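PDB 4OQJ: PKS from Streptomyces albus, which is a ketosynthase-containing part of an oxazolomycin polyketide synthase, probably lengthening polyketide chains by condensing acyl units carried on acyl carrier proteins. Local coordinates for residues 511-517 and 535-541; 466-470 and 502-506. One frame throughout, in Å; residues are numbered along the deposited sequence.

Contact 1 (511-517 and 535-541)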
ATOM      1  N   PRO A 511      -0.904 -31.968  14.882  1.00 18.80           N
ATOM      2  CA  PRO A 511      -0.984 -33.041  15.894  1.00 20.10           C
ATOM      3  C   PRO A 511      -1.125 -34.479  15.395  1.00 20.71           C
ATOM      4  O   PRO A 511      -0.635 -35.394  16.062  1.00 21.31           O
ATOM      5  CB  PRO A 511      -2.242 -32.670  16.697  1.00 25.86           C
ATOM      6  CG  PRO A 511      -2.505 -31.240  16.389  1.00 29.03           C
ATOM      7  CD  PRO A 511      -2.045 -31.041  14.987  1.00 21.26           C
ATOM      8  N   TYR A 512      -1.834 -34.698  14.293  1.00 19.43           N
ATOM      9  CA  TYR A 512      -1.948 -36.053  13.742  1.00 21.84           C
ATOM     10  C   TYR A 512      -0.791 -36.271  12.789  1.00 19.65           C
ATOM     11  O   TYR A 512      -0.681 -35.590  11.768  1.00 20.33           O
ATOM     12  CB  TYR A 512      -3.305 -36.237  13.067  1.00 24.87           C
ATOM     13  CG  TYR A 512      -4.410 -36.100  14.078  1.00 25.25           C
ATOM     14  CD1 TYR A 512      -4.958 -34.856  14.370  1.00 22.53           C
ATOM     15  CD2 TYR A 512      -4.864 -37.205  14.792  1.00 29.07           C
ATOM     16  CE1 TYR A 512      -5.947 -34.722  15.314  1.00 24.78           C
ATOM     17  CE2 TYR A 512      -5.858 -37.080  15.740  1.00 27.13           C
ATOM     18  CZ  TYR A 512      -6.389 -35.841  16.002  1.00 25.93           C
ATOM     19  OH  TYR A 512      -7.376 -35.703  16.942  1.00 32.12           O
ATOM     20  N   ARG A 513       0.071 -37.221  13.127  1.00 18.20           N
ATOM     21  CA  ARG A 513       1.356 -37.343  12.463  1.00 17.97           C
ATOM     22  C   ARG A 513       1.596 -38.704  11.834  1.00 20.50           C
ATOM     23  O   ARG A 513       1.049 -39.729  12.267  1.00 21.35           O
ATOM     24  CB  ARG A 513       2.474 -37.041  13.462  1.00 16.96           C
ATOM     25  CG  ARG A 513       2.346 -35.662  14.078  1.00 16.92           C
ATOM     26  CD  ARG A 513       3.550 -35.297  14.935  1.00 17.18           C
ATOM     27  NE  ARG A 513       3.403 -33.960  15.514  1.00 18.22           N
ATOM     28  CZ  ARG A 513       4.278 -33.397  16.351  1.00 21.22           C
ATOM     29  NH1 ARG A 513       5.366 -34.049  16.731  1.00 21.74           N
ATOM     30  NH2 ARG A 513       4.060 -32.173  16.808  1.00 17.54           N
ATOM     31  N   ARG A 514       2.446 -38.700  10.811  1.00 20.77           N
ATOM     32  CA  ARG A 514       2.795 -39.920  10.096  1.00 21.97           C
ATOM     33  C   ARG A 514       4.218 -39.815   9.618  1.00 20.94           C
ATOM     34  O   ARG A 514       4.693 -38.721   9.309  1.00 21.08           O
ATOM     35  CB  ARG A 514       1.857 -40.156   8.916  1.00 20.69           C
ATOM     36  CG  ARG A 514       2.102 -41.473   8.169  1.00 22.01           C
ATOM     37  CD  ARG A 514       0.914 -41.790   7.301  1.00 24.03           C
ATOM     38  NE  ARG A 514      -0.178 -42.354   8.087  1.00 27.67           N
ATOM     39  CZ  ARG A 514      -1.470 -42.226   7.796  1.00 30.04           C
ATOM     40  NH1 ARG A 514      -1.852 -41.533   6.735  1.00 28.74           N
ATOM     41  NH2 ARG A 514      -2.388 -42.794   8.579  1.00 30.14           N
ATOM     42  N   ALA A 515       4.916 -40.942   9.582  1.00 19.80           N
ATOM     43  CA  ALA A 515       6.290 -40.934   9.092  1.00 19.71           C
ATOM     44  C   ALA A 515       6.685 -42.269   8.486  1.00 21.07           C
ATOM     45  O   ALA A 515       6.126 -43.320   8.806  1.00 22.35           O
ATOM     46  CB  ALA A 515       7.258 -40.557  10.208  1.00 18.41           C
ATOM     47  N   LEU A 516       7.671 -42.200   7.608  1.00 25.11           N
ATOM     48  CA  LEU A 516       8.098 -43.349   6.829  1.00 30.66           C
ATOM     49  C   LEU A 516       9.557 -43.195   6.485  1.00 23.73           C
ATOM     50  O   LEU A 516       9.970 -42.149   6.004  1.00 22.12           O
ATOM     51  CB  LEU A 516       7.278 -43.469   5.544  1.00 24.85           C
ATOM     52  CG  LEU A 516       7.839 -44.435   4.505  1.00 25.61           C
ATOM     53  CD1 LEU A 516       7.642 -45.845   4.998  1.00 25.39           C
ATOM     54  CD2 LEU A 516       7.199 -44.223   3.147  1.00 28.82           C
ATOM     55  N   VAL A 517      10.341 -44.240   6.711  1.00 21.94           N
ATOM     56  CA  VAL A 517      11.715 -44.264   6.234  1.00 23.04           C
ATOM     57  C   VAL A 517      11.716 -44.891   4.839  1.00 25.79           C
ATOM     58  O   VAL A 517      11.274 -46.023   4.669  1.00 26.44           O
ATOM     59  CB  VAL A 517      12.647 -45.082   7.168  1.00 27.30           C
ATOM     60  CG1 VAL A 517      14.067 -45.083   6.631  1.00 27.63           C
ATOM     61  CG2 VAL A 517      12.610 -44.540   8.593  1.00 24.56           C
ATOM     62  N   ARG A 535       5.940 -50.308   8.117  1.00 35.14           N
ATOM     63  CA  ARG A 535       6.857 -49.284   7.639  1.00 32.11           C
ATOM     64  C   ARG A 535       6.327 -47.887   7.928  1.00 28.68           C
ATOM     65  O   ARG A 535       7.090 -46.995   8.281  1.00 27.07           O
ATOM     66  CB  ARG A 535       7.090 -49.410   6.136  1.00 37.87           C
ATOM     67  CG  ARG A 535       7.722 -50.706   5.683  1.00 40.30           C
ATOM     68  CD  ARG A 535       8.097 -50.581   4.225  1.00 39.27           C
ATOM     69  NE  ARG A 535       9.078 -49.516   4.047  1.00 35.43           N
ATOM     70  CZ  ARG A 535       9.552 -49.121   2.875  1.00 32.91           C
ATOM     71  NH1 ARG A 535       9.124 -49.688   1.750  1.00 31.72           N
ATOM     72  NH2 ARG A 535      10.454 -48.150   2.828  1.00 31.63           N
ATOM     73  N   VAL A 536       5.022 -47.713   7.746  1.00 32.68           N
ATOM     74  CA  VAL A 536       4.374 -46.421   7.931  1.00 32.46           C
ATOM     75  C   VAL A 536       3.936 -46.276   9.388  1.00 27.42           C
ATOM     76  O   VAL A 536       3.143 -47.064   9.900  1.00 27.76           O
ATOM     77  CB  VAL A 536       3.171 -46.260   6.979  1.00 37.60           C
ATOM     78  CG1 VAL A 536       2.335 -45.027   7.333  1.00 38.96           C
ATOM     79  CG2 VAL A 536       3.662 -46.170   5.547  1.00 40.08           C
HETATM   80  N   MSE A 537       4.480 -45.262  10.044  1.00 26.05           N
HETATM   81  CA  MSE A 537       4.213 -45.003  11.445  1.00 29.25           C
HETATM   82  C   MSE A 537       3.202 -43.889  11.545  1.00 35.76           C
HETATM   83  O   MSE A 537       3.356 -42.856  10.900  1.00 30.03           O
HETATM   84  CB  MSE A 537       5.502 -44.618  12.176  1.00 28.17           C
HETATM   85  CG  MSE A 537       6.632 -45.648  12.008  1.00 37.55           C
HETATM   86 SE   MSE A 537       8.370 -45.039  12.674  0.72 35.94          SE
HETATM   87  CE  MSE A 537       9.017 -44.145  11.087  1.00 24.19           C
ATOM     88  N   THR A 538       2.167 -44.100  12.347  1.00 26.72           N
ATOM     89  CA  THR A 538       1.132 -43.088  12.550  1.00 25.71           C
ATOM     90  C   THR A 538       0.840 -42.938  14.026  1.00 27.65           C
ATOM     91  O   THR A 538       0.712 -43.931  14.737  1.00 30.02           O
ATOM     92  CB  THR A 538      -0.182 -43.460  11.837  1.00 26.73           C
ATOM     93  OG1 THR A 538       0.077 -43.788  10.467  1.00 28.72           O
ATOM     94  CG2 THR A 538      -1.173 -42.320  11.908  1.00 25.48           C
ATOM     95  N   ALA A 539       0.705 -41.703  14.483  1.00 26.94           N
ATOM     96  CA  ALA A 539       0.367 -41.437  15.869  1.00 28.74           C
ATOM     97  C   ALA A 539      -0.277 -40.074  15.975  1.00 33.69           C
ATOM     98  O   ALA A 539      -0.130 -39.231  15.076  1.00 31.80           O
ATOM     99  CB  ALA A 539       1.609 -41.522  16.746  1.00 26.96           C
ATOM    100  N   GLY A 540      -0.999 -39.860  17.067  1.00 32.11           N
ATOM    101  CA  GLY A 540      -1.698 -38.604  17.271  1.00 32.54           C
ATOM    102  C   GLY A 540      -1.586 -38.114  18.696  1.00 32.56           C
ATOM    103  O   GLY A 540      -0.867 -38.701  19.504  1.00 36.65           O
ATOM    104  N   PRO A 541      -2.320 -37.045  19.024  1.00 36.39           N
ATOM    105  CA  PRO A 541      -2.267 -36.428  20.355  1.00 42.15           C
ATOM    106  C   PRO A 541      -2.721 -37.370  21.474  1.00 46.36           C
ATOM    107  O   PRO A 541      -2.405 -37.149  22.644  1.00 49.16           O
ATOM    108  CB  PRO A 541      -3.221 -35.237  20.221  1.00 43.69           C
ATOM    109  CG  PRO A 541      -4.156 -35.623  19.130  1.00 39.54           C
ATOM    110  CD  PRO A 541      -3.338 -36.411  18.167  1.00 36.85           C
TER
HETATM  111  O   HOH W   1       9.601 -46.614   8.082  1.00 19.66           O
HETATM  112  O   HOH W   2      10.484 -48.388   6.223  1.00 30.28           O
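From R513 to A515 the strand 512-517 pairs antiparallel with 536-539; the N-to-C directions of the two short axes lie 164° apart, and their closest approach is 4.7 Å. R513 and A539 exchange two backbone hydrogen bonds, with N of R513 to O of A539 at 2.8 Å, and A515 with M537 form the next hydrogen-bonded pair. R514 and T538 make the non-hydrogen-bonded pair between them. Beyond the last regular pair, a water joins V517 O to R535 NE. NH2 of R535 also reaches V517 O directly at 2.9 Å, while its NH1 is salt-bridged to D523.

On the face of R514 and T538, the two side chains lie side by side. R514 NE donates to T538 OG1 at 2.8 Å, almost exactly in the guanidinium plane, with a weak second bond from NH2. Because chi1 of R514 (-176°) sets CG anti to the backbone N, its CD lies 3.5 Å from V536 CG1, and a bend at chi3, about the CG-CD bond, brings NE round to T538 OG1. D478 takes up NH1 of the same guanidinium in a salt bridge.

The other face carries A515 and the selenomethionine M537, whose CE lies 4.1 Å from A515 CB; helix 660-673 covers this side. At the far end P541 CD sits over one face of the Y512 ring, 3.8 Å from its centroid, a CH-pi contact with the two side chains nearly at right angles. Such an antiparallel strand pair, with helices on both faces, is consistent with the small alpha/beta linker subdomain that follows the ketosynthase in modular polyketide synthases.

Contact 2 (466-470 and 502-506); sequences LLVLS and TLALG
The outer strand of a three-stranded antiparallel sheet, 466-470, is flanked here by the last turn of helix 496-505, an alpha/beta layering in which L503 and A504 address opposite faces of one strand. The end of the helix approaches the strand edge most closely at V468 and L503, whose CA atoms are 6.2 Å apart.

L503 makes the largest share of the contact. Its CB comes within 3.5 Å of V468 O, and the branch beyond stays close to the same carbonyl, with CD1 at 3.9 Å and CD2 only slightly farther. With chi1 at -73°, CG stands anti to the carbonyl carbon of L503, and the isobutyl group is carried to the face bearing L467 and L469. There CD1 of L503 meets L467 CB at 4.2 Å and the methyl CD1 of L469 at 4.3 Å. L484 of helix 474-490 packs on L469 and L503.

On the other face V468 offers a single methyl. Its CG2, held between the backbone N and carbonyl carbon, touches A504 CA at 3.9 Å. W680 and H684, of helix 680-684, cover A504 from beyond, and A504 O is hydrogen-bonded to R127, tying the helix end to the N-terminal ketosynthase region.

Between these apolar patches a water donates one hydrogen to V468 O and the other to L503 O, each at 2.7 Å. No direct hydrogen bond crosses the contact. Strand and helix are therefore joined by hydrocarbon on both faces of the sheet edge, while one water, using both its protons, gives the edge carbonyl of V468 a donor, the role a neighbouring strand could play inside a sheet.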
ATOM      1  N   LEU A 466      13.844 -39.879   6.028  1.00 27.31           N
ATOM      2  CA  LEU A 466      12.636 -39.894   6.822  1.00 26.17           C
ATOM      3  C   LEU A 466      11.659 -38.869   6.262  1.00 24.44           C
ATOM      4  O   LEU A 466      11.953 -37.682   6.265  1.00 23.38           O
ATOM      5  CB  LEU A 466      12.952 -39.569   8.292  1.00 25.74           C
ATOM      6  CG  LEU A 466      11.745 -39.519   9.227  1.00 25.01           C
ATOM      7  CD1 LEU A 466      11.088 -40.899   9.323  1.00 28.23           C
ATOM      8  CD2 LEU A 466      12.148 -39.017  10.591  1.00 24.38           C
ATOM      9  N   LEU A 467      10.505 -39.336   5.799  1.00 24.25           N
ATOM     10  CA  LEU A 467       9.426 -38.462   5.340  1.00 22.92           C
ATOM     11  C   LEU A 467       8.415 -38.251   6.459  1.00 21.60           C
ATOM     12  O   LEU A 467       7.933 -39.223   7.041  1.00 22.23           O
ATOM     13  CB  LEU A 467       8.738 -39.071   4.122  1.00 24.22           C
ATOM     14  CG  LEU A 467       9.646 -39.460   2.957  1.00 30.55           C
ATOM     15  CD1 LEU A 467       8.798 -39.950   1.790  1.00 34.25           C
ATOM     16  CD2 LEU A 467      10.522 -38.286   2.532  1.00 30.05           C
ATOM     17  N   VAL A 468       8.102 -36.995   6.773  1.00 20.06           N
ATOM     18  CA  VAL A 468       7.146 -36.710   7.839  1.00 19.74           C
ATOM     19  C   VAL A 468       5.943 -35.928   7.293  1.00 23.06           C
ATOM     20  O   VAL A 468       6.078 -35.064   6.424  1.00 23.27           O
ATOM     21  CB  VAL A 468       7.819 -35.961   9.013  1.00 19.05           C
ATOM     22  CG1 VAL A 468       8.900 -36.844   9.645  1.00 22.51           C
ATOM     23  CG2 VAL A 468       8.390 -34.624   8.564  1.00 17.93           C
ATOM     24  N   LEU A 469       4.758 -36.306   7.760  1.00 21.69           N
ATOM     25  CA  LEU A 469       3.507 -35.663   7.371  1.00 20.46           C
ATOM     26  C   LEU A 469       2.730 -35.358   8.631  1.00 19.06           C
ATOM     27  O   LEU A 469       2.765 -36.136   9.588  1.00 19.42           O
ATOM     28  CB  LEU A 469       2.669 -36.566   6.457  1.00 23.34           C
ATOM     29  CG  LEU A 469       3.017 -36.681   4.972  1.00 36.11           C
ATOM     30  CD1 LEU A 469       4.324 -37.404   4.763  1.00 41.77           C
ATOM     31  CD2 LEU A 469       1.902 -37.426   4.256  1.00 40.69           C
ATOM     32  N   SER A 470       2.032 -34.227   8.648  1.00 17.19           N
ATOM     33  CA  SER A 470       1.139 -33.931   9.767  1.00 18.22           C
ATOM     34  C   SER A 470      -0.046 -33.098   9.301  1.00 17.08           C
ATOM     35  O   SER A 470       0.054 -32.310   8.357  1.00 16.94           O
ATOM     36  CB  SER A 470       1.891 -33.231  10.913  1.00 21.91           C
ATOM     37  OG  SER A 470       2.348 -31.932  10.572  1.00 19.59           O
ATOM     38  N   THR A 502      11.762 -30.564   2.403  1.00 16.75           N
ATOM     39  CA  THR A 502      10.615 -29.682   2.220  1.00 18.90           C
ATOM     40  C   THR A 502       9.522 -30.047   3.222  1.00 17.08           C
ATOM     41  O   THR A 502       8.927 -29.183   3.850  1.00 16.31           O
ATOM     42  CB  THR A 502      10.077 -29.771   0.804  1.00 20.59           C
ATOM     43  OG1 THR A 502      11.116 -29.401  -0.107  1.00 19.43           O
ATOM     44  CG2 THR A 502       8.863 -28.851   0.613  1.00 22.24           C
ATOM     45  N   LEU A 503       9.285 -31.340   3.384  1.00 19.31           N
ATOM     46  CA  LEU A 503       8.238 -31.807   4.281  1.00 17.31           C
ATOM     47  C   LEU A 503       8.549 -31.485   5.746  1.00 15.57           C
ATOM     48  O   LEU A 503       7.642 -31.177   6.515  1.00 16.53           O
ATOM     49  CB  LEU A 503       8.041 -33.303   4.107  1.00 17.02           C
ATOM     50  CG  LEU A 503       7.343 -33.790   2.829  1.00 22.32           C
ATOM     51  CD1 LEU A 503       7.435 -35.307   2.752  1.00 24.65           C
ATOM     52  CD2 LEU A 503       5.886 -33.350   2.783  1.00 22.29           C
ATOM     53  N   ALA A 504       9.825 -31.585   6.125  1.00 14.15           N
ATOM     54  CA  ALA A 504      10.259 -31.391   7.500  1.00 14.35           C
ATOM     55  C   ALA A 504      10.326 -29.920   7.881  1.00 13.50           C
ATOM     56  O   ALA A 504      10.007 -29.553   9.008  1.00 13.84           O
ATOM     57  CB  ALA A 504      11.642 -32.045   7.722  1.00 15.23           C
ATOM     58  N   LEU A 505      10.759 -29.089   6.933  1.00 15.62           N
ATOM     59  CA  LEU A 505      11.037 -27.679   7.197  1.00 14.18           C
ATOM     60  C   LEU A 505       9.935 -26.754   6.712  1.00 15.70           C
ATOM     61  O   LEU A 505       9.812 -25.629   7.187  1.00 19.36           O
ATOM     62  CB  LEU A 505      12.346 -27.269   6.529  1.00 18.32           C
ATOM     63  CG  LEU A 505      13.615 -27.977   7.018  1.00 22.61           C
ATOM     64  CD1 LEU A 505      14.721 -27.743   6.011  1.00 22.97           C
ATOM     65  CD2 LEU A 505      14.030 -27.486   8.403  1.00 23.61           C
ATOM     66  N   GLY A 506       9.115 -27.239   5.791  1.00 16.76           N
ATOM     67  CA  GLY A 506       8.237 -26.370   5.020  1.00 17.58           C
ATOM     68  C   GLY A 506       6.764 -26.651   5.184  1.00 16.17           C
ATOM     69  O   GLY A 506       5.955 -26.203   4.371  1.00 16.51           O
TER
HETATM   70  O   HOH W   3       5.261 -32.512   6.759  1.00 16.99           O

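Contacts 1 and 2 build on one three-stranded sheet and together show how a central strand and an outer strand differ in their demands. The central strand, 512-518, is bonded on one edge to 536-539 in contact 1 and on the other to 465-471, where R514 N lies 2.9 Å from L469 O. Contact 2 then places the end of a helix against the outer edge of 465-471; the centres of contacts 1 and 2 are about 11 Å apart. Contact 2 is wholly buried and mostly hydrocarbon, with one water bridging V468 O and L503 O across it. Contact 1, farther from the chain's centre and partly exposed, relies on backbone bonds, arginines and bridging water.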